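Local structure of proline dipeptidase (Streptococcus agalactiae, 3OOO) at residues H39-F44 with F74-S79; N81-I86 with Q114-G119; A20-P25 with N29-F34. The protein is probably a manganese-dependent hydrolase of the peptidase M24B family, a proline dipeptidase, represented here by its creatinase/prolidase N-terminal domain. All coordinates share one frame; numbering follows the deposited sequence.

Overall arrangement
From the N terminus, strand 19-22 leads through a two-residue turn into helix 25-32, and interaction 3 closes this short strand-to-helix turn. The loop before strand 44-48 then meets the end of strand 73-76 in interaction 1, closing a loop that holds strands 44-48 and 54-58 and helix 62-68. The chain runs on into helix 82-89, which packs against the end of helix 107-116 in interaction 2. The three loops follow one another without nesting or crossing. Interactions 1 and 3 both reach the same mixed sheet and touch through Met-43 and Phe-44. Interactions 1 and 2 touch where Tyr-76 packs on Pro-82. Interactions 2 and 3 lie on opposite sides of the chain's centre.

Interaction 1. Residues H39-F44 with F74-S79; sequences HERQMF and FGYIDS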
# COMPACT_ATOMS: atom_id res chain seq x y z
N HIS A 39 -10.90 5.60 1.57
CA HIS A 39 -10.16 5.69 0.31
C HIS A 39 -8.88 6.53 0.46
O HIS A 39 -7.98 6.12 1.20
CB HIS A 39 -11.08 6.12 -0.83
CG HIS A 39 -12.08 5.07 -1.19
ND1 HIS A 39 -11.91 4.23 -2.27
CD2 HIS A 39 -13.23 4.68 -0.59
CE1 HIS A 39 -12.93 3.39 -2.34
NE2 HIS A 39 -13.74 3.64 -1.32
N GLU A 40 -8.80 7.69 -0.20
CA GLU A 40 -7.60 8.55 -0.13
C GLU A 40 -7.45 9.26 1.21
O GLU A 40 -6.33 9.60 1.62
CB GLU A 40 -7.58 9.58 -1.26
CG GLU A 40 -6.29 10.41 -1.36
CD GLU A 40 -6.35 11.49 -2.42
OE1 GLU A 40 -6.82 11.19 -3.54
OE2 GLU A 40 -5.93 12.63 -2.14
N ARG A 41 -8.57 9.51 1.88
CA ARG A 41 -8.56 10.14 3.19
C ARG A 41 -8.07 9.13 4.23
O ARG A 41 -7.93 7.94 3.95
CB ARG A 41 -9.93 10.70 3.56
CG ARG A 41 -10.35 11.93 2.77
CD ARG A 41 -11.54 12.59 3.43
NE ARG A 41 -12.06 13.74 2.70
CZ ARG A 41 -13.00 13.67 1.76
NH1 ARG A 41 -13.52 12.50 1.40
NH2 ARG A 41 -13.42 14.79 1.17
N GLN A 42 -7.83 9.62 5.45
CA GLN A 42 -7.21 8.79 6.48
C GLN A 42 -8.18 8.26 7.53
O GLN A 42 -9.03 9.00 8.03
CB GLN A 42 -6.10 9.57 7.21
CG GLN A 42 -5.04 10.23 6.33
CD GLN A 42 -4.46 9.30 5.28
OE1 GLN A 42 -4.31 8.09 5.51
NE2 GLN A 42 -4.12 9.86 4.12
N MSE A 43 -8.02 6.97 7.81
CA MSE A 43 -8.69 6.18 8.83
C MSE A 43 -7.54 5.39 9.57
O MSE A 43 -6.94 4.59 8.85
CB MSE A 43 -9.65 5.17 8.07
CG MSE A 43 -11.23 5.12 8.35
SE MSE A 43 -11.89 3.69 9.59
CE MSE A 43 -11.27 2.14 8.56
N PHE A 44 -7.30 5.53 10.87
CA PHE A 44 -6.42 4.61 11.59
C PHE A 44 -7.00 4.31 12.95
O PHE A 44 -7.52 5.21 13.62
CB PHE A 44 -5.02 5.22 11.80
CG PHE A 44 -4.29 5.54 10.52
CD1 PHE A 44 -3.79 4.51 9.71
CD2 PHE A 44 -4.09 6.86 10.14
CE1 PHE A 44 -3.11 4.81 8.53
CE2 PHE A 44 -3.42 7.17 8.96
CZ PHE A 44 -2.93 6.14 8.15
N PHE A 74 -11.02 11.03 17.19
CA PHE A 74 -10.77 12.37 16.67
C PHE A 74 -10.70 12.36 15.15
O PHE A 74 -10.64 11.30 14.54
CB PHE A 74 -9.55 13.05 17.34
CG PHE A 74 -8.21 12.48 16.94
CD1 PHE A 74 -7.30 13.27 16.23
CD2 PHE A 74 -7.83 11.19 17.31
CE1 PHE A 74 -6.04 12.78 15.87
CE2 PHE A 74 -6.58 10.68 16.94
CZ PHE A 74 -5.68 11.48 16.23
N GLY A 75 -10.73 13.55 14.56
CA GLY A 75 -10.80 13.65 13.12
C GLY A 75 -10.13 14.88 12.57
O GLY A 75 -9.57 15.69 13.31
N TYR A 76 -10.19 15.00 11.25
CA TYR A 76 -9.60 16.13 10.55
C TYR A 76 -10.47 16.55 9.38
O TYR A 76 -11.05 15.70 8.70
CB TYR A 76 -8.18 15.79 10.08
CG TYR A 76 -8.10 14.90 8.85
CD1 TYR A 76 -7.63 15.40 7.64
CD2 TYR A 76 -8.51 13.57 8.90
CE1 TYR A 76 -7.56 14.60 6.50
CE2 TYR A 76 -8.45 12.76 7.77
CZ TYR A 76 -7.97 13.28 6.58
OH TYR A 76 -7.91 12.48 5.47
N ILE A 77 -10.58 17.86 9.18
CA ILE A 77 -11.25 18.40 8.00
C ILE A 77 -10.24 18.49 6.85
O ILE A 77 -9.03 18.35 7.06
CB ILE A 77 -11.95 19.76 8.27
CG1 ILE A 77 -10.95 20.85 8.69
CG2 ILE A 77 -13.06 19.60 9.31
CD1 ILE A 77 -11.57 22.26 8.71
N ASP A 78 -10.73 18.72 5.64
CA ASP A 78 -9.89 18.61 4.45
C ASP A 78 -8.77 19.64 4.36
O ASP A 78 -7.77 19.42 3.68
CB ASP A 78 -10.74 18.62 3.18
CG ASP A 78 -11.50 17.33 2.98
OD1 ASP A 78 -11.12 16.29 3.58
OD2 ASP A 78 -12.47 17.35 2.20
N SER A 79 -8.95 20.77 5.04
CA SER A 79 -7.94 21.82 5.08
C SER A 79 -6.82 21.52 6.08
O SER A 79 -5.81 22.24 6.12
CB SER A 79 -8.57 23.17 5.39
OG SER A 79 -9.25 23.15 6.63
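Arg-41 and Asp-78 form a side-on, two-point salt bridge. Arg-41 NE donates to Asp-78 OD1 at 2.9 Å, with an N-H...O angle of 172°. Arg-41 NH2 donates to Asp-78 OD2, also at 2.9 Å. Both acceptors lie close to the guanidinium plane and both are met on the syn side of the carboxylate. The two planes are only 10° apart, so the pair is nearly flat. The arginine chain is extended from CG to NE, which carries the guanidinium across to the acid.

Beside this bridge the Tyr-76 hydroxyl reaches the other backbone. Gln-42 N donates to Tyr-76 OH at 2.9 Å. Arg-41 CB packs against the same oxygen, with CB to OH 3.3 Å. The carbonyl Gln-42 O lies at the ring edge, in its plane, 3.8 Å from Tyr-76 CE2. The side chain of Gln-42 starts toward the tyrosine, then bends at chi2 (-49°) and carries its amide away, toward Trp-83.

Further out, Phe-56 meets the Tyr-76 ring, and Pro-82 of helix 82-89 also packs on this tyrosine. Lys-109 NZ donates to the carbonyls of His-39 and Arg-41 and so ties the loop to helix 107-116.

In this creatinase/prolidase N-terminal domain the contact holds an irregular loop to strand 73-76, outermost in the chain's mixed sheet. Its ion pair is exposed, so water probably weakens the attraction. The tyrosine bond is buried, and there the hydroxyl accepts from a backbone N-H in a stretch with no regular secondary structure.

Interaction 2. Residues N81-I86 with Q114-G119; sequences NPWQKI and QTVFDG
With chi1 at 173°, Val-116 sets CG1 opposite its own N and turns its two methyls to different targets on helix 82-89. CG1 meets Ile-86, and CG2 meets the backbone and CB of Trp-83. On the facing helix, Ile-86 has CG1 beside its backbone N (chi1 -66°). Its CG2 branch is then the one that reaches across. Ile-86 CG2 lies 3.8 Å from Val-116 CG1, and the two side chains cross at about a right angle.

The other methyl, Val-116 CG2, rests 3.6 Å from Trp-83 O. It also approaches Trp-83 CB at 4.3 Å and sits at the edge of the indole, near its plane. The indole therefore does not stack on the valine. Pro-82 CG lies over one of its faces, offset toward the rim. Thr-115 adds a looser touch, with OG1 3.9 Å from Trp-83 CB. Within 114-119, Val-116 CG1 also lies over the centre of the Phe-117 ring, so this methyl meets both Ile-86 and an aromatic face.

Helix 82-89 is capped at its start by Asn-81. Gln-84 N donates to Asn-81 OD1 at 3.1 Å, from above the carbonyl plane. A weak second bond comes from Trp-83 N. Ile-86 packs on Phe-44, Phe-46 and Phe-56 of the sheet, and Phe-93 also touches Val-116.

The contact is plain helix packing within the creatinase/prolidase N-terminal domain. It joins the first turn of helix 82-89 to the last, weakly bonded turn of helix 107-116. No hydrogen bond spans it. Its cohesion comes from methyl and methylene packing, and the one hydroxyl at its margin, that of Thr-115, is bonded to Gly-112 O within its own helix.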
# COMPACT_ATOMS: atom_id res chain seq x y z
N ASN A 81 -3.80 19.07 7.74
CA ASN A 81 -2.83 18.02 7.48
C ASN A 81 -3.08 16.89 8.48
O ASN A 81 -2.92 17.08 9.69
CB ASN A 81 -1.42 18.60 7.64
CG ASN A 81 -0.32 17.59 7.39
OD1 ASN A 81 -0.39 16.44 7.80
ND2 ASN A 81 0.74 18.04 6.73
N PRO A 82 -3.51 15.70 7.99
CA PRO A 82 -3.87 14.64 8.93
C PRO A 82 -2.68 14.12 9.73
O PRO A 82 -2.85 13.71 10.87
CB PRO A 82 -4.42 13.53 8.02
CG PRO A 82 -3.78 13.78 6.69
CD PRO A 82 -3.65 15.28 6.58
N TRP A 83 -1.49 14.16 9.15
CA TRP A 83 -0.29 13.69 9.83
C TRP A 83 0.07 14.59 11.01
O TRP A 83 0.42 14.10 12.08
CB TRP A 83 0.88 13.53 8.85
CG TRP A 83 0.43 12.85 7.60
CD1 TRP A 83 0.31 13.40 6.36
CD2 TRP A 83 -0.02 11.49 7.48
NE1 TRP A 83 -0.17 12.47 5.47
CE2 TRP A 83 -0.37 11.29 6.13
CE3 TRP A 83 -0.14 10.42 8.39
CZ2 TRP A 83 -0.85 10.06 5.66
CZ3 TRP A 83 -0.60 9.20 7.91
CH2 TRP A 83 -0.95 9.03 6.56
N GLN A 84 -0.05 15.90 10.80
CA GLN A 84 0.14 16.88 11.87
C GLN A 84 -0.94 16.71 12.94
O GLN A 84 -0.67 16.83 14.14
CB GLN A 84 0.12 18.30 11.30
CG GLN A 84 1.32 18.64 10.43
CD GLN A 84 1.19 20.00 9.77
OE1 GLN A 84 1.87 20.29 8.78
NE2 GLN A 84 0.31 20.83 10.30
N LYS A 85 -2.17 16.44 12.50
CA LYS A 85 -3.29 16.24 13.41
C LYS A 85 -3.03 15.04 14.33
O LYS A 85 -3.25 15.11 15.54
CB LYS A 85 -4.59 16.04 12.64
CG LYS A 85 -5.84 16.16 13.49
CD LYS A 85 -6.12 17.61 13.84
CE LYS A 85 -7.26 17.73 14.82
NZ LYS A 85 -7.43 19.13 15.28
N ILE A 86 -2.56 13.95 13.74
CA ILE A 86 -2.22 12.75 14.50
C ILE A 86 -1.10 13.05 15.49
O ILE A 86 -1.19 12.70 16.66
CB ILE A 86 -1.83 11.57 13.57
CG1 ILE A 86 -3.03 11.13 12.72
CG2 ILE A 86 -1.25 10.39 14.38
CD1 ILE A 86 -2.65 10.30 11.48
N GLN A 114 5.21 7.11 9.00
CA GLN A 114 6.64 7.22 9.32
C GLN A 114 7.06 8.63 9.73
O GLN A 114 8.05 8.79 10.45
CB GLN A 114 7.50 6.70 8.18
CG GLN A 114 7.43 5.18 8.02
CD GLN A 114 8.25 4.68 6.85
OE1 GLN A 114 7.89 4.87 5.69
NE2 GLN A 114 9.36 4.01 7.16
N THR A 115 6.31 9.65 9.29
CA THR A 115 6.58 11.03 9.71
C THR A 115 6.12 11.28 11.15
O THR A 115 6.57 12.24 11.79
CB THR A 115 5.94 12.10 8.79
OG1 THR A 115 4.51 12.12 8.96
CG2 THR A 115 6.30 11.86 7.32
N VAL A 116 5.24 10.41 11.64
CA VAL A 116 4.64 10.54 12.97
C VAL A 116 5.39 9.70 13.99
O VAL A 116 5.66 10.16 15.10
CB VAL A 116 3.14 10.15 12.95
CG1 VAL A 116 2.55 10.11 14.36
CG2 VAL A 116 2.35 11.11 12.06
N PHE A 117 5.72 8.47 13.62
CA PHE A 117 6.37 7.54 14.53
C PHE A 117 7.79 7.23 14.09
O PHE A 117 8.01 6.76 12.97
CB PHE A 117 5.57 6.23 14.63
CG PHE A 117 4.14 6.43 15.03
CD1 PHE A 117 3.79 6.61 16.36
CD2 PHE A 117 3.13 6.43 14.07
CE1 PHE A 117 2.46 6.80 16.73
CE2 PHE A 117 1.80 6.60 14.43
CZ PHE A 117 1.46 6.79 15.76
N ASP A 118 8.75 7.51 14.98
CA ASP A 118 10.14 7.16 14.76
C ASP A 118 10.43 5.78 15.36
O ASP A 118 10.97 5.66 16.47
CB ASP A 118 11.06 8.22 15.37
CG ASP A 118 12.52 8.00 15.04
OD1 ASP A 118 12.81 7.46 13.95
OD2 ASP A 118 13.38 8.35 15.87
N GLY A 119 10.04 4.74 14.64
CA GLY A 119 10.24 3.36 15.08
C GLY A 119 10.27 2.45 13.87
O GLY A 119 10.01 2.89 12.75

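Interaction 3. Residues A20-P25 with N29-F34; sequences AVFSDP and NYLTGF
Phe-22 offers one face of its ring to Leu-31, whose CD1 methyl sits over the centre. CD1 is 3.8 Å from the ring centroid and only 5° off the ring normal, a well-formed CH-pi contact. All six ring carbons are at almost the same distance from this methyl. The nearest include Phe-22 CD2, 3.9 Å from Leu-31 CD1. The two side chains cross at about a right angle. Leu-31 reaches the ring because its CG stands beside the backbone N (chi1 -65°) and its chain then runs out extended to CD1 from helix 25-32.

Nearer the turn, the backbones meet. Asn-29 N donates to Pro-25 O at 3.0 Å, an i to i+4 bond of the helix's first turn. Asn-29 CB lies 3.3 Å from that same oxygen. A water donates to Pro-25 O and also to Phe-34 O, at 2.8 Å each. Pro-25 O therefore takes two donors, and the water links the start of the helix to the chain beyond its end.

Both ends of the helix are shaped by local bonds. Asp-24 is the N-cap, and its OD1 accepts from Val-26 N. At the far end, Phe-34 N donates to Thr-32 OG1 at 3.1 Å, an ST turn. The same hydroxyl is also hydrogen-bonded to Val-28 O in the helix. Gly-33 has positive phi (83°) and leads the chain out of the helix.

Glu-101 OE1 accepts from the backbone N atoms of Ser-23 and Asp-24. Ile-8 of helix 3-14 touches both Phe-22 and Leu-31, and Phe-34 packs on helix 62-68. The contact is a strand-to-helix connection of the creatinase/prolidase N-terminal domain. Strand 19-22 lies between strands 44-48 and 97-100, with helix 25-32 joined to it through the ring of Phe-22.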
# COMPACT_ATOMS: atom_id res chain seq x y z
N ALA A 20 -0.01 -0.99 17.73
CA ALA A 20 -0.50 -1.54 16.46
C ALA A 20 -1.41 -0.51 15.82
O ALA A 20 -2.23 0.13 16.48
CB ALA A 20 -1.24 -2.83 16.69
N VAL A 21 -1.26 -0.34 14.51
CA VAL A 21 -2.05 0.62 13.76
C VAL A 21 -2.85 -0.14 12.71
O VAL A 21 -2.27 -0.75 11.81
CB VAL A 21 -1.16 1.67 13.05
CG1 VAL A 21 -2.01 2.67 12.28
CG2 VAL A 21 -0.26 2.39 14.05
N PHE A 22 -4.17 -0.13 12.85
CA PHE A 22 -5.06 -0.80 11.90
C PHE A 22 -5.64 0.19 10.91
O PHE A 22 -5.99 1.32 11.29
CB PHE A 22 -6.16 -1.57 12.63
CG PHE A 22 -5.63 -2.66 13.52
CD1 PHE A 22 -5.33 -3.91 12.98
CD2 PHE A 22 -5.39 -2.43 14.87
CE1 PHE A 22 -4.81 -4.92 13.78
CE2 PHE A 22 -4.88 -3.44 15.68
CZ PHE A 22 -4.59 -4.69 15.14
N SER A 23 -5.71 -0.21 9.65
CA SER A 23 -6.16 0.69 8.59
C SER A 23 -7.17 0.04 7.64
O SER A 23 -7.88 0.74 6.93
CB SER A 23 -4.95 1.19 7.79
OG SER A 23 -4.20 0.12 7.25
N ASP A 24 -7.20 -1.29 7.60
CA ASP A 24 -8.10 -2.00 6.70
C ASP A 24 -9.54 -1.84 7.20
O ASP A 24 -9.83 -2.22 8.33
CB ASP A 24 -7.68 -3.48 6.65
CG ASP A 24 -8.42 -4.29 5.59
OD1 ASP A 24 -9.60 -4.02 5.32
OD2 ASP A 24 -7.81 -5.23 5.04
N PRO A 25 -10.43 -1.26 6.37
CA PRO A 25 -11.83 -1.08 6.78
C PRO A 25 -12.48 -2.38 7.28
O PRO A 25 -13.27 -2.35 8.22
CB PRO A 25 -12.51 -0.60 5.49
CG PRO A 25 -11.42 0.10 4.75
CD PRO A 25 -10.18 -0.71 5.03
N ASN A 29 -13.65 -2.84 11.16
CA ASN A 29 -15.02 -3.26 11.39
C ASN A 29 -15.10 -4.54 12.23
O ASN A 29 -15.93 -4.65 13.13
CB ASN A 29 -15.77 -3.43 10.07
CG ASN A 29 -17.25 -3.70 10.26
OD1 ASN A 29 -17.94 -2.98 10.98
ND2 ASN A 29 -17.75 -4.74 9.60
N TYR A 30 -14.22 -5.51 11.94
CA TYR A 30 -14.13 -6.74 12.72
C TYR A 30 -13.83 -6.44 14.19
O TYR A 30 -14.39 -7.06 15.10
CB TYR A 30 -13.07 -7.67 12.12
CG TYR A 30 -12.70 -8.85 12.99
CD1 TYR A 30 -13.54 -9.96 13.08
CD2 TYR A 30 -11.50 -8.87 13.71
CE1 TYR A 30 -13.20 -11.05 13.87
CE2 TYR A 30 -11.16 -9.95 14.51
CZ TYR A 30 -12.01 -11.04 14.58
OH TYR A 30 -11.68 -12.13 15.37
N LEU A 31 -12.96 -5.47 14.42
CA LEU A 31 -12.51 -5.13 15.77
C LEU A 31 -13.46 -4.23 16.56
O LEU A 31 -13.40 -4.22 17.79
CB LEU A 31 -11.12 -4.49 15.73
CG LEU A 31 -9.95 -5.35 15.26
CD1 LEU A 31 -8.69 -4.50 15.16
CD2 LEU A 31 -9.73 -6.55 16.17
N THR A 32 -14.30 -3.46 15.86
CA THR A 32 -15.06 -2.38 16.50
C THR A 32 -16.55 -2.30 16.14
O THR A 32 -17.32 -1.67 16.87
CB THR A 32 -14.47 -0.98 16.17
OG1 THR A 32 -14.69 -0.67 14.79
CG2 THR A 32 -12.98 -0.90 16.51
N GLY A 33 -16.94 -2.89 15.02
CA GLY A 33 -18.30 -2.75 14.50
C GLY A 33 -18.53 -1.48 13.69
O GLY A 33 -19.64 -1.23 13.22
N PHE A 34 -17.48 -0.68 13.53
CA PHE A 34 -17.53 0.54 12.73
C PHE A 34 -16.88 0.29 11.38
O PHE A 34 -15.69 -0.05 11.32
CB PHE A 34 -16.83 1.69 13.48
CG PHE A 34 -16.69 2.96 12.67
CD1 PHE A 34 -17.78 3.81 12.49
CD2 PHE A 34 -15.46 3.31 12.11
CE1 PHE A 34 -17.65 4.99 11.75
CE2 PHE A 34 -15.33 4.49 11.37
CZ PHE A 34 -16.43 5.33 11.19
O HOH W 1 -13.83 0.20 9.18